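Local coordinates for putative S-adenosyl-L-methionine-dependent Methyltransferase (Methanococcus maripaludis, PDB 3DLC), which probably transfers the methyl group of bound S-adenosylmethionine to an acceptor that the structure alone does not show, at the S-adenosylmethionine site. Residues are numbered along the deposited sequence; one frame, centred on the assembly and turned at random.

The S-adenosylmethionine site. Residues 9, 17, 29, 51-54, 73-75, 78, 100-103, 118-120, 123-124. With SAM (S-adenosylmethionine), chain B.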
loop_
_atom_site.group_PDB
_atom_site.type_symbol
_atom_site.label_atom_id
_atom_site.label_comp_id
_atom_site.label_asym_id
_atom_site.label_seq_id
_atom_site.Cartn_x
_atom_site.Cartn_y
_atom_site.Cartn_z
ATOM N N PHE A 9 13.275 -0.578 -7.751
ATOM C CA PHE A 9 12.612 -1.849 -7.449
ATOM C C PHE A 9 13.334 -3.085 -7.949
ATOM O O PHE A 9 12.772 -4.181 -8.036
ATOM C CB PHE A 9 11.121 -1.849 -7.869
ATOM C CG PHE A 9 10.432 -0.525 -7.623
ATOM C CD1 PHE A 9 10.457 0.053 -6.370
ATOM C CD2 PHE A 9 9.740 0.103 -8.631
ATOM C CE1 PHE A 9 9.828 1.268 -6.120
ATOM C CE2 PHE A 9 9.089 1.332 -8.398
ATOM C CZ PHE A 9 9.145 1.892 -7.156
HETATM N N MSE A 17 14.887 -1.402 0.561
HETATM C CA MSE A 17 13.554 -1.292 1.107
HETATM C C MSE A 17 13.364 -2.276 2.269
HETATM O O MSE A 17 12.785 -1.933 3.311
HETATM C CB MSE A 17 12.519 -1.523 0.031
HETATM C CG MSE A 17 11.057 -1.282 0.472
HETATM SE SE MSE A 17 10.617 0.563 0.869
HETATM C CE MSE A 17 10.300 0.400 2.779
ATOM N N TYR A 29 4.386 -0.315 10.796
ATOM C CA TYR A 29 3.495 -1.296 10.180
ATOM C C TYR A 29 2.396 -1.779 11.165
ATOM O O TYR A 29 1.236 -1.815 10.779
ATOM C CB TYR A 29 4.279 -2.426 9.519
ATOM C CG TYR A 29 5.208 -1.897 8.459
ATOM C CD1 TYR A 29 4.740 -1.543 7.218
ATOM C CD2 TYR A 29 6.566 -1.770 8.695
ATOM C CE1 TYR A 29 5.585 -1.029 6.246
ATOM C CE2 TYR A 29 7.423 -1.260 7.733
ATOM C CZ TYR A 29 6.941 -0.919 6.512
ATOM O OH TYR A 29 7.829 -0.442 5.562
ATOM N N GLY A 51 1.349 -3.372 -4.014
ATOM C CA GLY A 51 2.695 -2.853 -3.905
ATOM C C GLY A 51 3.278 -3.231 -2.556
ATOM O O GLY A 51 3.856 -2.400 -1.845
ATOM N N SER A 52 3.139 -4.514 -2.220
ATOM C CA SER A 52 3.465 -5.040 -0.921
ATOM C C SER A 52 4.959 -5.001 -0.571
ATOM O O SER A 52 5.319 -5.028 0.605
ATOM C CB SER A 52 2.919 -6.475 -0.826
ATOM O OG SER A 52 3.185 -7.217 -2.017
ATOM N N GLY A 53 5.818 -4.960 -1.590
ATOM C CA GLY A 53 7.232 -4.811 -1.355
ATOM C C GLY A 53 7.778 -5.967 -0.528
ATOM O O GLY A 53 7.468 -7.118 -0.786
ATOM N N PRO A 54 8.611 -5.681 0.490
ATOM C CA PRO A 54 9.128 -6.749 1.337
ATOM C C PRO A 54 8.085 -7.424 2.236
ATOM O O PRO A 54 8.410 -8.391 2.914
ATOM C CB PRO A 54 10.184 -6.045 2.196
ATOM C CG PRO A 54 10.561 -4.814 1.443
ATOM C CD PRO A 54 9.281 -4.396 0.762
ATOM N N ASP A 73 2.759 -7.493 -5.961
ATOM C CA ASP A 73 3.853 -6.591 -6.325
ATOM C C ASP A 73 4.365 -6.950 -7.709
ATOM O O ASP A 73 4.426 -8.126 -8.066
ATOM C CB ASP A 73 4.969 -6.661 -5.290
ATOM C CG ASP A 73 5.853 -5.421 -5.317
ATOM O OD1 ASP A 73 6.633 -5.246 -6.269
ATOM O OD2 ASP A 73 5.745 -4.592 -4.373
ATOM N N PHE A 74 4.720 -5.947 -8.494
ATOM C CA PHE A 74 5.194 -6.153 -9.848
ATOM C C PHE A 74 6.669 -6.431 -9.959
ATOM O O PHE A 74 7.135 -6.728 -11.061
ATOM C CB PHE A 74 4.723 -5.023 -10.818
ATOM C CG PHE A 74 5.507 -3.726 -10.785
ATOM C CD1 PHE A 74 6.346 -3.361 -9.743
ATOM C CD2 PHE A 74 5.336 -2.848 -11.837
ATOM C CE1 PHE A 74 7.015 -2.138 -9.794
ATOM C CE2 PHE A 74 5.985 -1.643 -11.877
ATOM C CZ PHE A 74 6.833 -1.277 -10.854
ATOM N N SER A 75 7.394 -6.411 -8.839
ATOM C CA SER A 75 8.829 -6.645 -8.837
ATOM C C SER A 75 9.158 -8.035 -8.334
ATOM O O SER A 75 8.911 -8.368 -7.158
ATOM C CB SER A 75 9.549 -5.605 -7.979
ATOM O OG SER A 75 10.874 -6.044 -7.754
HETATM N N MSE A 78 11.327 -7.866 -5.239
HETATM C CA MSE A 78 10.576 -7.616 -4.009
HETATM C C MSE A 78 9.916 -8.917 -3.567
HETATM O O MSE A 78 9.913 -9.248 -2.390
HETATM C CB MSE A 78 9.482 -6.579 -4.222
HETATM C CG MSE A 78 9.948 -5.164 -4.379
HETATM SE SE MSE A 78 10.758 -4.574 -2.683
HETATM C CE MSE A 78 10.946 -2.821 -3.263
ATOM N N GLY A 100 2.390 -9.424 -9.997
ATOM C CA GLY A 100 1.491 -8.745 -10.903
ATOM C C GLY A 100 1.468 -7.259 -10.663
ATOM O O GLY A 100 2.075 -6.729 -9.753
ATOM N N ASP A 101 0.719 -6.591 -11.520
ATOM C CA ASP A 101 0.669 -5.138 -11.638
ATOM C C ASP A 101 -0.726 -4.618 -11.345
ATOM O O ASP A 101 -1.740 -5.220 -11.749
ATOM C CB ASP A 101 1.058 -4.797 -13.108
ATOM C CG ASP A 101 1.448 -3.376 -13.339
ATOM O OD1 ASP A 101 0.703 -2.456 -12.961
ATOM O OD2 ASP A 101 2.547 -3.161 -13.909
ATOM N N VAL A 102 -0.784 -3.495 -10.638
ATOM C CA VAL A 102 -2.042 -2.840 -10.299
ATOM C C VAL A 102 -2.873 -2.509 -11.554
ATOM O O VAL A 102 -4.085 -2.363 -11.482
ATOM C CB VAL A 102 -1.788 -1.568 -9.445
ATOM C CG1 VAL A 102 -1.106 -0.460 -10.242
ATOM C CG2 VAL A 102 -3.100 -1.098 -8.806
ATOM N N HIS A 103 -2.210 -2.392 -12.702
ATOM C CA HIS A 103 -2.930 -2.050 -13.928
ATOM C C HIS A 103 -3.576 -3.248 -14.592
ATOM O O HIS A 103 -4.285 -3.085 -15.589
ATOM C CB HIS A 103 -2.023 -1.366 -14.944
ATOM C CG HIS A 103 -1.431 -0.094 -14.446
ATOM N ND1 HIS A 103 -0.214 -0.059 -13.809
ATOM C CD2 HIS A 103 -1.914 1.170 -14.407
ATOM C CE1 HIS A 103 0.051 1.193 -13.463
ATOM N NE2 HIS A 103 -0.965 1.955 -13.808
ATOM N N ARG A 118 0.600 0.843 0.778
ATOM C CA ARG A 118 1.453 1.877 1.341
ATOM C C ARG A 118 2.615 2.150 0.435
ATOM O O ARG A 118 3.346 1.239 0.050
ATOM C CB ARG A 118 1.987 1.485 2.722
ATOM C CG ARG A 118 2.833 2.561 3.341
ATOM C CD ARG A 118 3.569 2.115 4.634
ATOM N NE ARG A 118 4.399 3.211 5.078
ATOM C CZ ARG A 118 5.556 3.543 4.495
ATOM N NH1 ARG A 118 6.090 2.740 3.601
ATOM N NH2 ARG A 118 6.174 4.645 4.852
ATOM N N GLY A 119 2.852 3.411 0.144
ATOM C CA GLY A 119 4.046 3.791 -0.577
ATOM C C GLY A 119 4.194 3.360 -2.006
ATOM O O GLY A 119 5.323 3.351 -2.493
ATOM N N SER A 120 3.117 2.878 -2.630
ATOM C CA SER A 120 3.103 2.469 -4.023
ATOM C C SER A 120 2.396 3.433 -4.977
ATOM O O SER A 120 2.882 3.666 -6.084
ATOM C CB SER A 120 2.486 1.066 -4.056
ATOM O OG SER A 120 2.741 0.390 -5.271
ATOM N N PHE A 123 4.010 6.091 -7.260
ATOM C CA PHE A 123 4.827 5.663 -8.401
ATOM C C PHE A 123 4.006 5.227 -9.614
ATOM O O PHE A 123 4.550 5.140 -10.715
ATOM C CB PHE A 123 5.740 4.482 -8.008
ATOM C CG PHE A 123 6.729 4.812 -6.931
ATOM C CD1 PHE A 123 7.818 5.625 -7.178
ATOM C CD2 PHE A 123 6.596 4.287 -5.666
ATOM C CE1 PHE A 123 8.758 5.870 -6.140
ATOM C CE2 PHE A 123 7.507 4.526 -4.684
ATOM C CZ PHE A 123 8.560 5.350 -4.908
ATOM N N TRP A 124 2.730 4.936 -9.454
ATOM C CA TRP A 124 1.975 4.336 -10.549
ATOM C C TRP A 124 1.834 5.209 -11.758
ATOM O O TRP A 124 1.506 6.367 -11.637
ATOM C CB TRP A 124 0.558 3.888 -10.126
ATOM C CG TRP A 124 0.541 2.924 -9.002
ATOM C CD1 TRP A 124 1.566 2.111 -8.577
ATOM C CD2 TRP A 124 -0.566 2.645 -8.141
ATOM N NE1 TRP A 124 1.163 1.365 -7.497
ATOM C CE2 TRP A 124 -0.129 1.706 -7.186
ATOM C CE3 TRP A 124 -1.876 3.106 -8.065
ATOM C CZ2 TRP A 124 -0.969 1.225 -6.191
ATOM C CZ3 TRP A 124 -2.693 2.650 -7.053
ATOM C CH2 TRP A 124 -2.234 1.722 -6.131
HETATM N N SAM B . 4.325 -1.450 0.781
HETATM C CA SAM B . 5.740 -1.645 1.190
HETATM C C SAM B . 6.017 -0.886 2.459
HETATM O O SAM B . 5.251 0.022 2.789
HETATM O OXT SAM B . 7.030 -1.162 3.092
HETATM C CB SAM B . 6.678 -1.252 0.065
HETATM C CG SAM B . 6.642 0.185 -0.345
HETATM S SD SAM B . 7.814 0.450 -1.691
HETATM C CE SAM B . 8.145 2.145 -1.296
HETATM C "C5'" SAM B . 6.735 0.553 -3.215
HETATM C "C4'" SAM B . 6.336 -0.775 -3.926
HETATM O "O4'" SAM B . 5.296 -0.709 -4.956
HETATM C "C3'" SAM B . 7.536 -1.562 -4.510
HETATM O "O3'" SAM B . 7.603 -2.799 -3.871
HETATM C "C2'" SAM B . 7.179 -1.685 -5.993
HETATM O "O2'" SAM B . 7.713 -2.790 -6.687
HETATM C "C1'" SAM B . 5.642 -1.650 -5.964
HETATM N N9 SAM B . 5.026 -1.189 -7.219
HETATM C C8 SAM B . 5.293 -0.012 -7.877
HETATM N N7 SAM B . 4.482 0.128 -8.952
HETATM C C5 SAM B . 3.697 -0.995 -8.996
HETATM C C6 SAM B . 2.712 -1.436 -9.882
HETATM N N6 SAM B . 2.357 -0.792 -11.009
HETATM N N1 SAM B . 2.088 -2.597 -9.582
HETATM C C2 SAM B . 2.441 -3.338 -8.479
HETATM N N3 SAM B . 3.440 -2.980 -7.622
HETATM C C4 SAM B . 4.016 -1.813 -7.902
#
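Gly51 and Gly53 take positive phi angles (69° and 61°) in the glycine-rich loop after strand 46-50, the signature turn of the Rossmann-like class I methyltransferases; Gly51 O accepts from the methionyl amine N of SAM at 2.8 Å, and Arg118 O, ending strand 114-118, accepts from the same nitrogen. Asp73, ending strand 66-73, is the family's ribose-binding acidic residue. With CG anti to the backbone N, it presents both syn lone pairs to the ribose diol: OD1 accepts from the 2'-hydroxyl O2' at 2.7 Å and OD2 from the 3'-hydroxyl O3' at 2.6 Å. Ser75 N takes the anti lone pair of OD1, while Gly53 N approaches OD2 from above the carboxylate plane, so backbone donors help to hold its rotation. An alanine here would probably weaken ribose binding and loosen the glycine loop at Gly53, since both hydroxyls and both amides lose their carboxylate acceptor. The neighbouring Phe74 ring is stacked nearly parallel on adenine. Adenine is read at N1 by Val102 N, in a nearly straight bond, and at the exocyclic amine N6 by Asp101 OD1, 3.1 Å away and met from above its carboxylate plane; His103 N and ND1 steady that same oxygen. Phe9 covers the ribose, its face over C2'. At the carboxylate end, the Arg118 chain, extended from CG to NE and turned at chi4 (-76°), brings NH1 to SAM O in the guanidinium plane at 3.0 Å, a salt bridge, and Tyr29 OH donates to OXT at 2.7 Å. Ser120 OG donates to the ribose ring oxygen O4' while accepting from Trp124 NE1. The selenium SE of selenomethionine Met17 lies 3.6 Å from the transferable methyl CE of SAM.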